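Local coordinates for effector protein hopAB3 (Pseudomonas syringae pv. maculicola, PDB 3TJY) that promotes virulence in susceptible plants but, when recognised by the tomato resistance protein Pto, triggers a Prf-dependent hypersensitive response and host immunity, at residues Asn45-Leu48 / Gln49-Asp53; Ile24-Met27 / Phe28-Leu32. All coordinates share one frame; numbering follows the deposited sequence. Where two conformers were deposited one is given.

Interaction 1. Residues Asn45-Leu48 / Gln49-Asp53; sequences NVFL and QHFPD
F47 and F51 meet twice at the last turn of helix 41-50, once through the backbone and once through their rings. The carbonyl oxygen F47 O takes F51 N at 2.7 Å, nearly head-on with a C=O...N angle of 174°, and also accepts H50 N at 3.0 Å from well above its carbonyl plane. One oxygen thus serves both the i+4 and the i+3 amide where helix 41-50 runs out. The two phenyl rings lie side by side and point the same way. CD1 of F47 is 3.8 Å from CD2 of F51, yet the planes, 27° apart, are slid so far that the rings barely overlap; this is side-by-side apolar contact, not a stack. Q49 folds back along the helix instead. With CG beside its own backbone N (chi1 -66°), its extended chain puts CG 3.2 Å from N45 O and NE2 3.9 Å from V46 CA, while Q49 N divides itself between two weak bonds to N45 O and V46 O. The L48 side chain sets off away from the residues that follow, although L48 CB still lies 3.3 Å from Q49 N, and it packs on M54 of the short helix 54-57. H50 sets its ring edge against V46 O, CD2 lying 3.1 Å away. The amide of Q13 on helix 3-16 joins both polar ends, accepting from H50 NE2 and donating to Q49 OE1. F51 rests on I10 of that helix and on L65, and F47 on L69, both of helix 64-77.

Interaction 2. Residues Ile24-Met27 / Phe28-Leu32; sequences IRTM and FRNML. With SO4 (sulfate ion), chain B; SO4 (sulfate ion), chain D.
Regular i to i+4 bonds run from I24 O, R25 O, T26 O and M27 O to the amides of F28, R29, N30 and M31, the first spanning 2.8 Å from I24 O to F28 N. This spacing brings R25 and R29 onto one side of helix 21-32, where they cross obliquely with their guanidinium planes 70° apart. Their nitrogens R25 NE and R29 NH2 are 3.5 Å apart, and a shared anion probably offsets the like charges: O2 of the chain B sulfate receives R25 NE at 2.8 Å and R29 NH2 at 2.9 Å, as well as R25 NH2. A second oxygen of this ion, O3, takes R29 NE at 2.7 Å. R25 reaches the ions with an all-extended chain, its CG opposite the backbone N (chi1 -177°), and meets both sulfates at the edge of its guanidinium; NH2 donates to O1 of the chain D sulfate at 3.1 Å. R29 bends at its third torsion (chi3 -59°), which turns its guanidinium back so that one face lies over R25 O. A water ties its other end to T26, 3.0 Å from R29 NH1 and accepting from it, and is also bonded to T26 OG1, which has a further partner in A22 O. Beside these, N30 runs alongside T26, ND2 nearing CG2. The sulfates probably come from the crystallisation liquor, consistent with a patch that can hold anions, though no natural ligand is implied. R25 NH1 also forms a salt bridge with D77 of helix 64-77, whose R74 and R70 touch R25 and R29. On the buried side F28 packs on L69 of that helix and on I59, and M31 on M37 and I59.

In the fold
Interaction 2 comes first along the chain, on helix 21-32, and interaction 1 follows on the next helix, 41-50. Their centres are 14 Å apart on opposite sides of the chain's centre, yet they meet through one ring: F47 CE1 lies 3.9 Å from F28 CD1, and F47 CZ lies 4.0 Å from I24 CG2. F28 and F47 also both rest on L69 of helix 64-77, so three helices converge on a shared apolar core, while the arginines of interaction 2 and the Q13-linked residues of interaction 1 contribute polar contacts around it. The result is a compact helical bundle, the Pto-binding domain of this longer effector.

Interaction 1. Residues Asn45-Leu48 / Gln49-Asp53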
ATOM      1  N   ASN A  45     -10.092   2.368  -0.003  0.71 13.65           N
ATOM      2  CA  ASN A  45     -10.161   3.690  -0.621  0.71 18.22           C
ATOM      3  C   ASN A  45      -8.803   4.406  -0.651  0.71 18.62           C
ATOM      4  O   ASN A  45      -8.490   5.111  -1.616  0.71 15.98           O
ATOM      5  CB  ASN A  45     -11.259   4.548   0.015  0.71 16.06           C
ATOM      6  CG  ASN A  45     -12.653   4.108  -0.409  0.71 25.26           C
ATOM      7  OD1 ASN A  45     -12.813   3.119  -1.129  0.71 25.82           O
ATOM      8  ND2 ASN A  45     -13.667   4.838   0.042  0.71 36.56           N
ATOM      9  N   VAL A  46      -7.980   4.211   0.379  1.00 11.92           N
ATOM     10  CA  VAL A  46      -6.623   4.754   0.323  1.00 11.66           C
ATOM     11  C   VAL A  46      -5.836   4.153  -0.826  1.00 12.12           C
ATOM     12  O   VAL A  46      -5.210   4.872  -1.600  1.00 12.32           O
ATOM     13  CB  VAL A  46      -5.837   4.506   1.626  1.00 14.34           C
ATOM     14  CG1 VAL A  46      -4.370   4.943   1.453  1.00  9.71           C
ATOM     15  CG2 VAL A  46      -6.494   5.251   2.780  1.00 16.39           C
ATOM     16  N   PHE A  47      -5.859   2.832  -0.937  1.00 12.84           N
ATOM     17  CA  PHE A  47      -5.133   2.165  -2.003  1.00 11.62           C
ATOM     18  C   PHE A  47      -5.613   2.606  -3.386  1.00 12.86           C
ATOM     19  O   PHE A  47      -4.797   2.822  -4.287  1.00 13.09           O
ATOM     20  CB  PHE A  47      -5.183   0.638  -1.828  1.00 11.57           C
ATOM     21  CG  PHE A  47      -4.079   0.118  -0.963  1.00 12.19           C
ATOM     22  CD1 PHE A  47      -2.841  -0.171  -1.516  1.00 12.38           C
ATOM     23  CD2 PHE A  47      -4.253  -0.028   0.399  1.00 14.67           C
ATOM     24  CE1 PHE A  47      -1.794  -0.606  -0.731  1.00 12.99           C
ATOM     25  CE2 PHE A  47      -3.204  -0.483   1.206  1.00 12.86           C
ATOM     26  CZ  PHE A  47      -1.972  -0.759   0.631  1.00 13.46           C
ATOM     27  N   LEU A  48      -6.928   2.767  -3.544  1.00 10.22           N
ATOM     28  CA  LEU A  48      -7.478   3.169  -4.842  1.00 11.97           C
ATOM     29  C   LEU A  48      -7.047   4.573  -5.245  1.00 14.74           C
ATOM     30  O   LEU A  48      -7.051   4.907  -6.431  1.00 15.62           O
ATOM     31  CB  LEU A  48      -9.009   3.072  -4.864  1.00 12.12           C
ATOM     32  CG  LEU A  48      -9.623   1.669  -4.842  1.00 16.08           C
ATOM     33  CD1 LEU A  48     -11.148   1.723  -4.761  1.00 13.43           C
ATOM     34  CD2 LEU A  48      -9.169   0.845  -6.073  1.00 14.67           C
ATOM     35  N   GLN A  49      -6.712   5.410  -4.271  1.00 11.42           N
ATOM     36  CA  GLN A  49      -6.268   6.769  -4.595  1.00 13.40           C
ATOM     37  C   GLN A  49      -4.892   6.744  -5.239  1.00 15.04           C
ATOM     38  O   GLN A  49      -4.501   7.712  -5.900  1.00 14.54           O
ATOM     39  CB  GLN A  49      -6.190   7.653  -3.346  1.00 14.98           C
ATOM     40  CG  GLN A  49      -7.502   7.946  -2.680  1.00 20.67           C
ATOM     41  CD  GLN A  49      -7.351   8.827  -1.453  1.00 24.30           C
ATOM     42  OE1 GLN A  49      -6.732   9.887  -1.513  1.00 20.93           O
ATOM     43  NE2 GLN A  49      -7.919   8.387  -0.326  1.00 26.31           N
ATOM     44  N   HIS A  50      -4.158   5.652  -5.039  1.00 11.55           N
ATOM     45  CA  HIS A  50      -2.756   5.589  -5.461  1.00  8.73           C
ATOM     46  C   HIS A  50      -2.424   4.466  -6.432  1.00 11.23           C
ATOM     47  O   HIS A  50      -1.439   4.541  -7.171  1.00 11.40           O
ATOM     48  CB  HIS A  50      -1.849   5.496  -4.246  1.00  8.25           C
ATOM     49  CG  HIS A  50      -2.015   6.640  -3.307  1.00 12.26           C
ATOM     50  ND1 HIS A  50      -1.356   7.837  -3.477  1.00 13.52           N
ATOM     51  CD2 HIS A  50      -2.797   6.790  -2.213  1.00 13.69           C
ATOM     52  CE1 HIS A  50      -1.715   8.672  -2.515  1.00 13.95           C
ATOM     53  NE2 HIS A  50      -2.588   8.061  -1.735  1.00 13.61           N
ATOM     54  N   PHE A  51      -3.241   3.420  -6.418  1.00 10.06           N
ATOM     55  CA  PHE A  51      -3.093   2.314  -7.359  1.00  9.79           C
ATOM     56  C   PHE A  51      -4.440   2.095  -8.034  1.00  9.53           C
ATOM     57  O   PHE A  51      -5.159   1.166  -7.706  1.00 11.45           O
ATOM     58  CB  PHE A  51      -2.663   1.028  -6.629  1.00  9.74           C
ATOM     59  CG  PHE A  51      -1.369   1.162  -5.874  1.00  8.69           C
ATOM     60  CD1 PHE A  51      -0.160   0.908  -6.504  1.00  8.81           C
ATOM     61  CD2 PHE A  51      -1.367   1.529  -4.531  1.00 13.44           C
ATOM     62  CE1 PHE A  51       1.054   1.017  -5.812  1.00 10.16           C
ATOM     63  CE2 PHE A  51      -0.154   1.652  -3.830  1.00 12.79           C
ATOM     64  CZ  PHE A  51       1.054   1.397  -4.483  1.00 12.99           C
ATOM     65  N   PRO A  52      -4.800   2.975  -8.979  1.00  9.66           N
ATOM     66  CA  PRO A  52      -6.161   2.996  -9.503  1.00  8.47           C
ATOM     67  C   PRO A  52      -6.608   1.681 -10.147  1.00  9.71           C
ATOM     68  O   PRO A  52      -7.790   1.393 -10.127  1.00 11.97           O
ATOM     69  CB  PRO A  52      -6.113   4.097 -10.566  1.00 15.87           C
ATOM     70  CG  PRO A  52      -4.628   4.336 -10.826  1.00 12.72           C
ATOM     71  CD  PRO A  52      -3.958   4.044  -9.547  1.00 11.17           C
ATOM     72  N   ASP A  53      -5.674   0.921 -10.706  1.00 11.58           N
ATOM     73  CA  ASP A  53      -6.020  -0.276 -11.459  1.00 12.76           C
ATOM     74  C   ASP A  53      -5.945  -1.536 -10.604  1.00 11.64           C
ATOM     75  O   ASP A  53      -6.030  -2.642 -11.136  1.00 15.08           O
ATOM     76  CB  ASP A  53      -5.069  -0.457 -12.645  1.00 13.26           C
ATOM     77  CG  ASP A  53      -5.123   0.691 -13.620  1.00 21.21           C
ATOM     78  OD1 ASP A  53      -6.234   1.130 -13.971  1.00 22.69           O
ATOM     79  OD2 ASP A  53      -4.044   1.148 -14.053  1.00 24.35           O
TER

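Interaction 2. Residues Ile24-Met27 / Phe28-Leu32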
ATOM      1  N   ILE A  24      -0.978  -4.264   7.186  1.00 13.62           N
ATOM      2  CA  ILE A  24      -0.916  -3.773   5.820  1.00 12.13           C
ATOM      3  C   ILE A  24       0.394  -4.232   5.174  1.00 15.21           C
ATOM      4  O   ILE A  24       0.410  -4.643   4.019  1.00 14.70           O
ATOM      5  CB  ILE A  24      -1.017  -2.242   5.738  1.00 12.07           C
ATOM      6  CG1 ILE A  24      -2.364  -1.763   6.281  1.00 12.60           C
ATOM      7  CG2 ILE A  24      -0.882  -1.789   4.293  1.00 12.10           C
ATOM      8  CD1 ILE A  24      -3.595  -2.355   5.544  1.00 14.67           C
ATOM      9  N   ARG A  25       1.483  -4.201   5.937  1.00 11.83           N
ATOM     10  CA  ARG A  25       2.777  -4.651   5.412  1.00 15.13           C
ATOM     11  C   ARG A  25       2.701  -6.090   4.897  1.00 18.26           C
ATOM     12  O   ARG A  25       3.159  -6.397   3.798  1.00 15.06           O
ATOM     13  CB  ARG A  25       3.877  -4.518   6.472  1.00 14.05           C
ATOM     14  CG  ARG A  25       5.258  -4.904   5.963  1.00 16.16           C
ATOM     15  CD  ARG A  25       6.313  -4.750   7.049  1.00 13.75           C
ATOM     16  NE  ARG A  25       7.597  -5.293   6.613  1.00 16.51           N
ATOM     17  CZ  ARG A  25       8.589  -5.599   7.435  1.00 15.30           C
ATOM     18  NH1 ARG A  25       8.454  -5.425   8.745  1.00 18.01           N
ATOM     19  NH2 ARG A  25       9.709  -6.112   6.948  1.00 18.56           N
ATOM     20  N   THR A  26       2.105  -6.969   5.692  1.00 16.44           N
ATOM     21  CA  THR A  26       1.965  -8.372   5.324  1.00 16.33           C
ATOM     22  C   THR A  26       1.061  -8.527   4.095  1.00 16.10           C
ATOM     23  O   THR A  26       1.397  -9.238   3.150  1.00 21.15           O
ATOM     24  CB  THR A  26       1.416  -9.168   6.509  1.00 18.00           C
ATOM     25  OG1 THR A  26       2.347  -9.089   7.598  1.00 17.79           O
ATOM     26  CG2 THR A  26       1.187 -10.644   6.151  1.00 22.90           C
HETATM   27  N   MSE A  27      -0.093  -7.862   4.148  0.56 15.71           N
HETATM   28  CA  MSE A  27      -1.066  -7.872   3.054  0.56 17.97           C
HETATM   29  C   MSE A  27      -0.417  -7.453   1.743  0.56 16.41           C
HETATM   30  O   MSE A  27      -0.573  -8.120   0.718  0.56 18.88           O
HETATM   31  CB  MSE A  27      -2.216  -6.900   3.350  0.56 16.22           C
HETATM   32  CG  MSE A  27      -2.899  -7.107   4.682  0.56 19.29           C
HETATM   33 SE   MSE A  27      -4.785  -7.478   4.435  0.56 34.98          SE
HETATM   34  CE  MSE A  27      -4.536  -9.218   3.574  0.56 28.03           C
ATOM     35  N   PHE A  28       0.302  -6.335   1.791  1.00 15.71           N
ATOM     36  CA  PHE A  28       0.896  -5.730   0.605  1.00 13.72           C
ATOM     37  C   PHE A  28       1.960  -6.644   0.020  1.00 16.01           C
ATOM     38  O   PHE A  28       2.063  -6.770  -1.190  1.00 17.57           O
ATOM     39  CB  PHE A  28       1.469  -4.355   0.904  1.00 14.75           C
ATOM     40  CG  PHE A  28       1.882  -3.595  -0.325  1.00 13.82           C
ATOM     41  CD1 PHE A  28       0.954  -3.275  -1.294  1.00 12.00           C
ATOM     42  CD2 PHE A  28       3.200  -3.208  -0.507  1.00  9.56           C
ATOM     43  CE1 PHE A  28       1.321  -2.552  -2.430  1.00 12.69           C
ATOM     44  CE2 PHE A  28       3.581  -2.484  -1.632  1.00 13.36           C
ATOM     45  CZ  PHE A  28       2.637  -2.153  -2.600  1.00 12.14           C
ATOM     46  N   ARG A  29       2.745  -7.287   0.879  1.00 18.11           N
ATOM     47  CA  ARG A  29       3.706  -8.286   0.407  1.00 18.36           C
ATOM     48  C   ARG A  29       2.991  -9.370  -0.396  1.00 17.20           C
ATOM     49  O   ARG A  29       3.420  -9.743  -1.486  1.00 19.87           O
ATOM     50  CB  ARG A  29       4.452  -8.924   1.582  1.00 20.73           C
ATOM     51  CG  ARG A  29       5.560  -9.872   1.160  1.00 19.43           C
ATOM     52  CD  ARG A  29       6.193 -10.549   2.376  1.00 22.76           C
ATOM     53  NE  ARG A  29       6.735  -9.548   3.281  1.00 26.80           N
ATOM     54  CZ  ARG A  29       6.340  -9.370   4.537  1.00 24.75           C
ATOM     55  NH1 ARG A  29       5.420 -10.155   5.073  1.00 27.42           N
ATOM     56  NH2 ARG A  29       6.895  -8.415   5.264  1.00 26.34           N
ATOM     57  N   ASN A  30       1.891  -9.873   0.154  1.00 20.65           N
ATOM     58  CA  ASN A  30       1.090 -10.893  -0.515  1.00 22.58           C
ATOM     59  C   ASN A  30       0.451 -10.378  -1.805  1.00 20.25           C
ATOM     60  O   ASN A  30       0.336 -11.121  -2.783  1.00 23.92           O
ATOM     61  CB  ASN A  30       0.009 -11.411   0.425  1.00 27.78           C
ATOM     62  CG  ASN A  30       0.578 -12.159   1.604  1.00 37.13           C
ATOM     63  OD1 ASN A  30       1.672 -12.724   1.527  1.00 35.88           O
ATOM     64  ND2 ASN A  30      -0.167 -12.177   2.708  1.00 41.29           N
HETATM   65  N   MSE A  31       0.040  -9.115  -1.798  1.00 19.46           N
HETATM   66  CA  MSE A  31      -0.534  -8.483  -2.990  1.00 17.91           C
HETATM   67  C   MSE A  31       0.482  -8.492  -4.121  1.00 17.48           C
HETATM   68  O   MSE A  31       0.158  -8.832  -5.265  1.00 22.12           O
HETATM   69  CB  MSE A  31      -0.962  -7.045  -2.689  1.00 21.55           C
HETATM   70  CG  MSE A  31      -1.423  -6.259  -3.913  1.00 23.49           C
HETATM   71 SE   MSE A  31      -3.197  -6.822  -4.560  1.00 45.96          SE
HETATM   72  CE  MSE A  31      -3.212  -5.799  -6.207  1.00 50.56           C
ATOM     73  N   LEU A  32       1.718  -8.142  -3.800  1.00 18.84           N
ATOM     74  CA  LEU A  32       2.770  -8.124  -4.808  1.00 18.56           C
ATOM     75  C   LEU A  32       3.058  -9.516  -5.340  1.00 21.14           C
ATOM     76  O   LEU A  32       3.556  -9.660  -6.455  1.00 24.23           O
ATOM     77  CB  LEU A  32       4.052  -7.491  -4.257  1.00 17.57           C
ATOM     78  CG  LEU A  32       3.936  -6.039  -3.818  1.00 18.50           C
ATOM     79  CD1 LEU A  32       5.300  -5.511  -3.439  1.00 23.26           C
ATOM     80  CD2 LEU A  32       3.327  -5.203  -4.944  1.00 15.38           C
TER
HETATM   81  S   SO4 B   1       9.493  -6.840   3.281  1.00 27.34           S
HETATM   82  O1  SO4 B   1       9.738  -5.996   2.126  1.00 34.23           O
HETATM   83  O2  SO4 B   1       8.485  -6.236   4.140  1.00 36.03           O
HETATM   84  O3  SO4 B   1       9.012  -8.131   2.803  1.00 38.25           O
HETATM   85  O4  SO4 B   1      10.734  -6.990   4.030  1.00 47.05           O
HETATM   86  S   SO4 D   4      11.332  -7.074  10.048  1.00 69.60           S
HETATM   87  O1  SO4 D   4      12.056  -6.764   8.815  1.00 63.96           O
HETATM   88  O2  SO4 D   4      10.909  -5.835  10.702  1.00 65.35           O
HETATM   89  O3  SO4 D   4      10.159  -7.885   9.728  1.00 72.94           O
HETATM   90  O4  SO4 D   4      12.195  -7.830  10.953  1.00 72.50           O
HETATM   91  O   HOH W   1       4.385 -11.019   7.791  1.00 29.85           O